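Local atomic coordinates of restriction endonuclease EcoP15I, restriction subunit (Escherichia coli, PDB entry 4ZCF), a protein that cleaves DNA as the restriction subunit of a type III restriction-modification enzyme, coupling an ATP-driven helicase-like motor to an endonuclease domain. Residues D19-V24 against N262-L267; N78-S83 against A246-R251. All coordinates share one frame; numbering follows the deposited sequence.

Interaction 1. Residues D19-V24 against N262-L267; sequences DAVMNV and NLVYRL
The carbonyl oxygen of V264 is held by one hydrogen bond, from ND2 of N64 on helix 50-64, while A20 CB sits 3.6 Å from V264 O. Around this anchor the contact is made by small apolar groups. V264 lays both its methyls against the helix backbone, with V264 CG1 3.4 Å from A20 O and V264 CG2 reaching the same oxygen at 3.5 Å. Beyond it, V264 CG2 meets V24 CG2 tip to tip at 3.4 Å, the two valines crossing obliquely. V24 offers that methyl because its CG1 stands anti to the backbone N (chi1 164°). V21 is a lighter neighbour, its CG2 meeting V264 CG1 almost at a right angle. A20 CB also touches Y265 CB at 3.8 Å, but the tyrosine ring then leads away from the helix segment, and its hydroxyl makes a weak hydrogen bond to H13 O. That V264 and Y265, consecutive in sequence, both turn toward 19-24 reflects a beta bulge: they lie opposite the single residue V82, between the pairings with D81 and S83. Helix 12-22, which carries the AMP-pocket residue Q14, is thereby docked on the edge strand of a parallel sheet, an arrangement consistent with the RecA-like fold of helicase motors.

Interaction 2. Residues N78-S83 against A246-R251; sequences NIIDVS and AQYIIR
D81 and R251 are paired across the strands, so both project from the same face; in each, CG is anti to the carbonyl carbon, which keeps the two chains side by side. A bend at chi3 of R251 (-63°) brings the guanidinium alongside the acid. They form a side-on, two-bond salt bridge: R251 NE donates to D81 OD1 at 2.6 Å and R251 NH2 to D81 OD2 at 2.8 Å. Both oxygens lie close to the guanidinium plane, but the two flat groups are turned 33° apart, so both nitrogens meet them from above the carboxylate plane. D81 OD2 takes a second bond from K261 N, which would favour the charged carboxylate in this buried setting. I79 CG2 lies 3.8 Å from R251 CD, and I79 CG1 rests on I249 CB at 4.0 Å. Four backbone bonds link these neighbouring interior strands of the P-loop NTPase sheet in parallel register: I249 N to N78 O, I80 N to I249 O, R251 N to I80 O and V82 N to R251 O; strand 79-84 leads into the nucleotide-binding loop containing K90 and T91. On the reverse face, I80 CD1 touches Y248 CD2 at 4.0 Å. N78 adopts the crowded rotamer, CG between the backbone N and carbonyl carbon (chi1 58°), which carries ND2 into a bent hydrogen bond with Q247 O from above the carbonyl plane.

From the N terminus the chain first supplies 19-24, on helix 12-22, and its partner 262-267, 238 residues further on, closes the long loop of interaction 1. Within that loop lies strand 79-84, later joined by 246-251 to close interaction 2, so the second contact is nested in the first. Strands 248-253 and 263-267 are consecutive in the chain, yet strand 79-84 lies between them in the sheet. Probable hydrogen bonds from D81 N to N262 O and from L267 N to S83 O, each 2.8 Å, stitch the two contacts together, and V21 packs on V82. Together they tie the N-terminal helix, the edge strand and the sheet interior into one layered unit.

Interaction 1. Residues D19-V24 against N262-L267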
loop_
_atom_site.group_PDB
_atom_site.type_symbol
_atom_site.label_atom_id
_atom_site.label_comp_id
_atom_site.label_asym_id
_atom_site.label_seq_id
_atom_site.Cartn_x
_atom_site.Cartn_y
_atom_site.Cartn_z
ATOM N N ASP C 19 -31.663 7.023 -23.607
ATOM C CA ASP C 19 -32.237 8.175 -24.309
ATOM C C ASP C 19 -33.150 8.979 -23.393
ATOM O O ASP C 19 -33.090 10.206 -23.409
ATOM C CB ASP C 19 -33.016 7.706 -25.551
ATOM C CG ASP C 19 -32.201 7.036 -26.651
ATOM O OD1 ASP C 19 -30.981 6.814 -26.447
ATOM O OD2 ASP C 19 -32.790 6.691 -27.698
ATOM N N ALA C 20 -33.968 8.289 -22.574
ATOM C CA ALA C 20 -34.892 8.943 -21.662
ATOM C C ALA C 20 -34.198 9.849 -20.622
ATOM O O ALA C 20 -34.756 10.892 -20.286
ATOM C CB ALA C 20 -35.802 7.923 -21.014
ATOM N N VAL C 21 -32.957 9.507 -20.180
ATOM C CA VAL C 21 -32.167 10.343 -19.246
ATOM C C VAL C 21 -31.442 11.428 -20.053
ATOM O O VAL C 21 -31.333 12.572 -19.597
ATOM C CB VAL C 21 -31.181 9.531 -18.352
ATOM C CG1 VAL C 21 -30.456 10.424 -17.346
ATOM C CG2 VAL C 21 -31.894 8.402 -17.620
ATOM N N MET C 22 -30.947 11.068 -21.251
ATOM C CA MET C 22 -30.256 12.018 -22.135
ATOM C C MET C 22 -31.155 13.171 -22.641
ATOM O O MET C 22 -30.674 14.309 -22.751
ATOM C CB MET C 22 -29.573 11.294 -23.314
ATOM C CG MET C 22 -28.263 10.589 -22.946
ATOM S SD MET C 22 -27.185 11.439 -21.757
ATOM C CE MET C 22 -26.586 12.804 -22.728
ATOM N N ASN C 23 -32.452 12.872 -22.934
ATOM C CA ASN C 23 -33.438 13.847 -23.425
ATOM C C ASN C 23 -33.799 14.960 -22.406
ATOM O O ASN C 23 -34.228 16.037 -22.819
ATOM C CB ASN C 23 -34.688 13.157 -23.959
ATOM C CG ASN C 23 -34.495 12.328 -25.201
ATOM O OD1 ASN C 23 -33.773 12.705 -26.133
ATOM N ND2 ASN C 23 -35.181 11.186 -25.252
ATOM N N VAL C 24 -33.586 14.704 -21.093
ATOM C CA VAL C 24 -33.779 15.632 -19.971
ATOM C C VAL C 24 -32.751 16.775 -20.077
ATOM O O VAL C 24 -33.012 17.886 -19.619
ATOM C CB VAL C 24 -33.656 14.864 -18.617
ATOM C CG1 VAL C 24 -33.447 15.791 -17.422
ATOM C CG2 VAL C 24 -34.854 13.964 -18.384
ATOM N N ASN C 262 -39.138 12.623 -10.769
ATOM C CA ASN C 262 -39.257 12.935 -12.193
ATOM C C ASN C 262 -39.164 11.621 -12.972
ATOM O O ASN C 262 -38.072 11.215 -13.363
ATOM C CB ASN C 262 -38.195 13.954 -12.636
ATOM C CG ASN C 262 -38.446 15.357 -12.127
ATOM O OD1 ASN C 262 -39.391 16.027 -12.539
ATOM N ND2 ASN C 262 -37.609 15.844 -11.229
ATOM N N LEU C 263 -40.304 10.914 -13.130
ATOM C CA LEU C 263 -40.319 9.637 -13.839
ATOM C C LEU C 263 -40.115 9.855 -15.321
ATOM O O LEU C 263 -40.928 10.496 -15.993
ATOM C CB LEU C 263 -41.548 8.776 -13.524
ATOM C CG LEU C 263 -41.611 7.418 -14.231
ATOM C CD1 LEU C 263 -40.448 6.520 -13.834
ATOM C CD2 LEU C 263 -42.925 6.723 -13.959
ATOM N N VAL C 264 -38.984 9.348 -15.808
ATOM C CA VAL C 264 -38.512 9.525 -17.166
ATOM C C VAL C 264 -38.639 8.252 -18.023
ATOM O O VAL C 264 -38.854 8.347 -19.236
ATOM C CB VAL C 264 -37.096 10.150 -17.071
ATOM C CG1 VAL C 264 -35.980 9.233 -17.555
ATOM C CG2 VAL C 264 -37.046 11.508 -17.728
ATOM N N TYR C 265 -38.566 7.068 -17.390
ATOM C CA TYR C 265 -38.657 5.793 -18.083
ATOM C C TYR C 265 -39.265 4.719 -17.176
ATOM O O TYR C 265 -38.935 4.662 -16.006
ATOM C CB TYR C 265 -37.259 5.388 -18.621
ATOM C CG TYR C 265 -37.234 4.080 -19.385
ATOM C CD1 TYR C 265 -37.747 3.994 -20.675
ATOM C CD2 TYR C 265 -36.719 2.922 -18.809
ATOM C CE1 TYR C 265 -37.798 2.777 -21.352
ATOM C CE2 TYR C 265 -36.743 1.705 -19.486
ATOM C CZ TYR C 265 -37.270 1.640 -20.764
ATOM O OH TYR C 265 -37.282 0.451 -21.447
ATOM N N ARG C 266 -40.156 3.875 -17.723
ATOM C CA ARG C 266 -40.805 2.773 -17.015
ATOM C C ARG C 266 -40.950 1.492 -17.860
ATOM O O ARG C 266 -41.724 1.437 -18.825
ATOM C CB ARG C 266 -42.147 3.208 -16.405
ATOM C CG ARG C 266 -42.745 2.203 -15.424
ATOM C CD ARG C 266 -43.365 2.892 -14.229
ATOM N NE ARG C 266 -44.540 3.688 -14.589
ATOM C CZ ARG C 266 -45.797 3.272 -14.468
ATOM N NH1 ARG C 266 -46.062 2.060 -13.990
ATOM N NH2 ARG C 266 -46.800 4.067 -14.818
ATOM N N LEU C 267 -40.184 0.471 -17.477
ATOM C CA LEU C 267 -40.201 -0.866 -18.043
ATOM C C LEU C 267 -40.572 -1.727 -16.866
ATOM O O LEU C 267 -39.735 -1.981 -15.999
ATOM C CB LEU C 267 -38.813 -1.256 -18.589
ATOM C CG LEU C 267 -38.662 -2.684 -19.122
ATOM C CD1 LEU C 267 -39.423 -2.879 -20.440
ATOM C CD2 LEU C 267 -37.224 -3.024 -19.304
#

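Interaction 2. Residues N78-S83 against A246-R251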
loop_
_atom_site.group_PDB
_atom_site.type_symbol
_atom_site.label_atom_id
_atom_site.label_comp_id
_atom_site.label_asym_id
_atom_site.label_seq_id
_atom_site.Cartn_x
_atom_site.Cartn_y
_atom_site.Cartn_z
ATOM N N ASN C 78 -33.841 17.873 -8.550
ATOM C CA ASN C 78 -32.798 17.403 -9.482
ATOM C C ASN C 78 -32.734 15.873 -9.556
ATOM O O ASN C 78 -31.800 15.315 -10.126
ATOM C CB ASN C 78 -31.418 18.041 -9.172
ATOM C CG ASN C 78 -30.860 17.816 -7.775
ATOM O OD1 ASN C 78 -31.470 17.204 -6.889
ATOM N ND2 ASN C 78 -29.670 18.333 -7.547
ATOM N N ILE C 79 -33.761 15.210 -9.013
ATOM C CA ILE C 79 -33.891 13.768 -9.001
ATOM C C ILE C 79 -34.642 13.268 -10.230
ATOM O O ILE C 79 -35.810 13.595 -10.424
ATOM C CB ILE C 79 -34.483 13.272 -7.661
ATOM C CG1 ILE C 79 -33.566 13.689 -6.476
ATOM C CG2 ILE C 79 -34.733 11.756 -7.683
ATOM C CD1 ILE C 79 -34.227 13.684 -5.129
ATOM N N ILE C 80 -33.956 12.473 -11.057
ATOM C CA ILE C 80 -34.504 11.840 -12.258
ATOM C C ILE C 80 -34.720 10.338 -11.945
ATOM O O ILE C 80 -33.842 9.703 -11.343
ATOM C CB ILE C 80 -33.561 12.094 -13.467
ATOM C CG1 ILE C 80 -33.326 13.610 -13.667
ATOM C CG2 ILE C 80 -34.080 11.430 -14.747
ATOM C CD1 ILE C 80 -32.055 13.986 -14.374
ATOM N N ASP C 81 -35.896 9.783 -12.317
ATOM C CA ASP C 81 -36.203 8.378 -12.045
ATOM C C ASP C 81 -36.335 7.493 -13.261
ATOM O O ASP C 81 -36.954 7.874 -14.253
ATOM C CB ASP C 81 -37.430 8.234 -11.148
ATOM C CG ASP C 81 -37.243 8.869 -9.793
ATOM O OD1 ASP C 81 -36.108 8.828 -9.271
ATOM O OD2 ASP C 81 -38.234 9.384 -9.240
ATOM N N VAL C 82 -35.755 6.288 -13.155
ATOM C CA VAL C 82 -35.774 5.233 -14.162
ATOM C C VAL C 82 -36.288 3.980 -13.455
ATOM O O VAL C 82 -35.773 3.614 -12.392
ATOM C CB VAL C 82 -34.380 5.008 -14.819
ATOM C CG1 VAL C 82 -34.396 3.828 -15.779
ATOM C CG2 VAL C 82 -33.887 6.257 -15.533
ATOM N N SER C 83 -37.327 3.359 -14.020
ATOM C CA SER C 83 -37.922 2.153 -13.473
ATOM C C SER C 83 -37.759 0.992 -14.450
ATOM O O SER C 83 -38.260 1.023 -15.577
ATOM C CB SER C 83 -39.381 2.374 -13.082
ATOM O OG SER C 83 -39.901 1.200 -12.483
ATOM N N ALA C 246 -25.180 17.328 -4.860
ATOM C CA ALA C 246 -25.011 16.720 -6.174
ATOM C C ALA C 246 -25.721 17.526 -7.271
ATOM O O ALA C 246 -26.765 18.138 -7.011
ATOM C CB ALA C 246 -25.527 15.299 -6.146
ATOM N N GLN C 247 -25.145 17.535 -8.493
ATOM C CA GLN C 247 -25.724 18.271 -9.618
ATOM C C GLN C 247 -27.097 17.730 -9.954
ATOM O O GLN C 247 -28.035 18.516 -10.068
ATOM C CB GLN C 247 -24.800 18.273 -10.848
ATOM C CG GLN C 247 -23.679 19.301 -10.786
ATOM C CD GLN C 247 -22.773 19.210 -11.990
ATOM O OE1 GLN C 247 -23.096 19.668 -13.085
ATOM N NE2 GLN C 247 -21.605 18.631 -11.814
ATOM N N TYR C 248 -27.214 16.384 -10.077
ATOM C CA TYR C 248 -28.425 15.614 -10.410
ATOM C C TYR C 248 -28.291 14.203 -9.868
ATOM O O TYR C 248 -27.191 13.644 -9.873
ATOM C CB TYR C 248 -28.632 15.526 -11.939
ATOM C CG TYR C 248 -29.030 16.833 -12.582
ATOM C CD1 TYR C 248 -28.069 17.727 -13.047
ATOM C CD2 TYR C 248 -30.370 17.176 -12.736
ATOM C CE1 TYR C 248 -28.429 18.954 -13.598
ATOM C CE2 TYR C 248 -30.741 18.399 -13.288
ATOM C CZ TYR C 248 -29.766 19.284 -13.718
ATOM O OH TYR C 248 -30.117 20.493 -14.255
ATOM N N ILE C 249 -29.418 13.616 -9.443
ATOM C CA ILE C 249 -29.485 12.255 -8.906
ATOM C C ILE C 249 -30.367 11.358 -9.797
ATOM O O ILE C 249 -31.559 11.630 -9.947
ATOM C CB ILE C 249 -29.925 12.247 -7.406
ATOM C CG1 ILE C 249 -28.925 13.019 -6.501
ATOM C CG2 ILE C 249 -30.139 10.833 -6.892
ATOM C CD1 ILE C 249 -29.567 13.780 -5.400
ATOM N N ILE C 250 -29.786 10.278 -10.365
ATOM C CA ILE C 250 -30.537 9.344 -11.209
ATOM C C ILE C 250 -30.766 8.023 -10.458
ATOM O O ILE C 250 -29.801 7.302 -10.217
ATOM C CB ILE C 250 -29.969 9.161 -12.654
ATOM C CG1 ILE C 250 -29.362 10.463 -13.246
ATOM C CG2 ILE C 250 -31.089 8.654 -13.565
ATOM C CD1 ILE C 250 -27.896 10.742 -12.979
ATOM N N ARG C 251 -32.039 7.732 -10.061
ATOM C CA ARG C 251 -32.422 6.539 -9.276
ATOM C C ARG C 251 -32.883 5.402 -10.171
ATOM O O ARG C 251 -33.690 5.621 -11.078
ATOM C CB ARG C 251 -33.491 6.851 -8.218
ATOM C CG ARG C 251 -33.220 8.078 -7.337
ATOM C CD ARG C 251 -34.256 8.229 -6.218
ATOM N NE ARG C 251 -35.616 8.445 -6.728
ATOM C CZ ARG C 251 -36.718 8.481 -5.982
ATOM N NH1 ARG C 251 -36.644 8.333 -4.663
ATOM N NH2 ARG C 251 -37.906 8.667 -6.549
#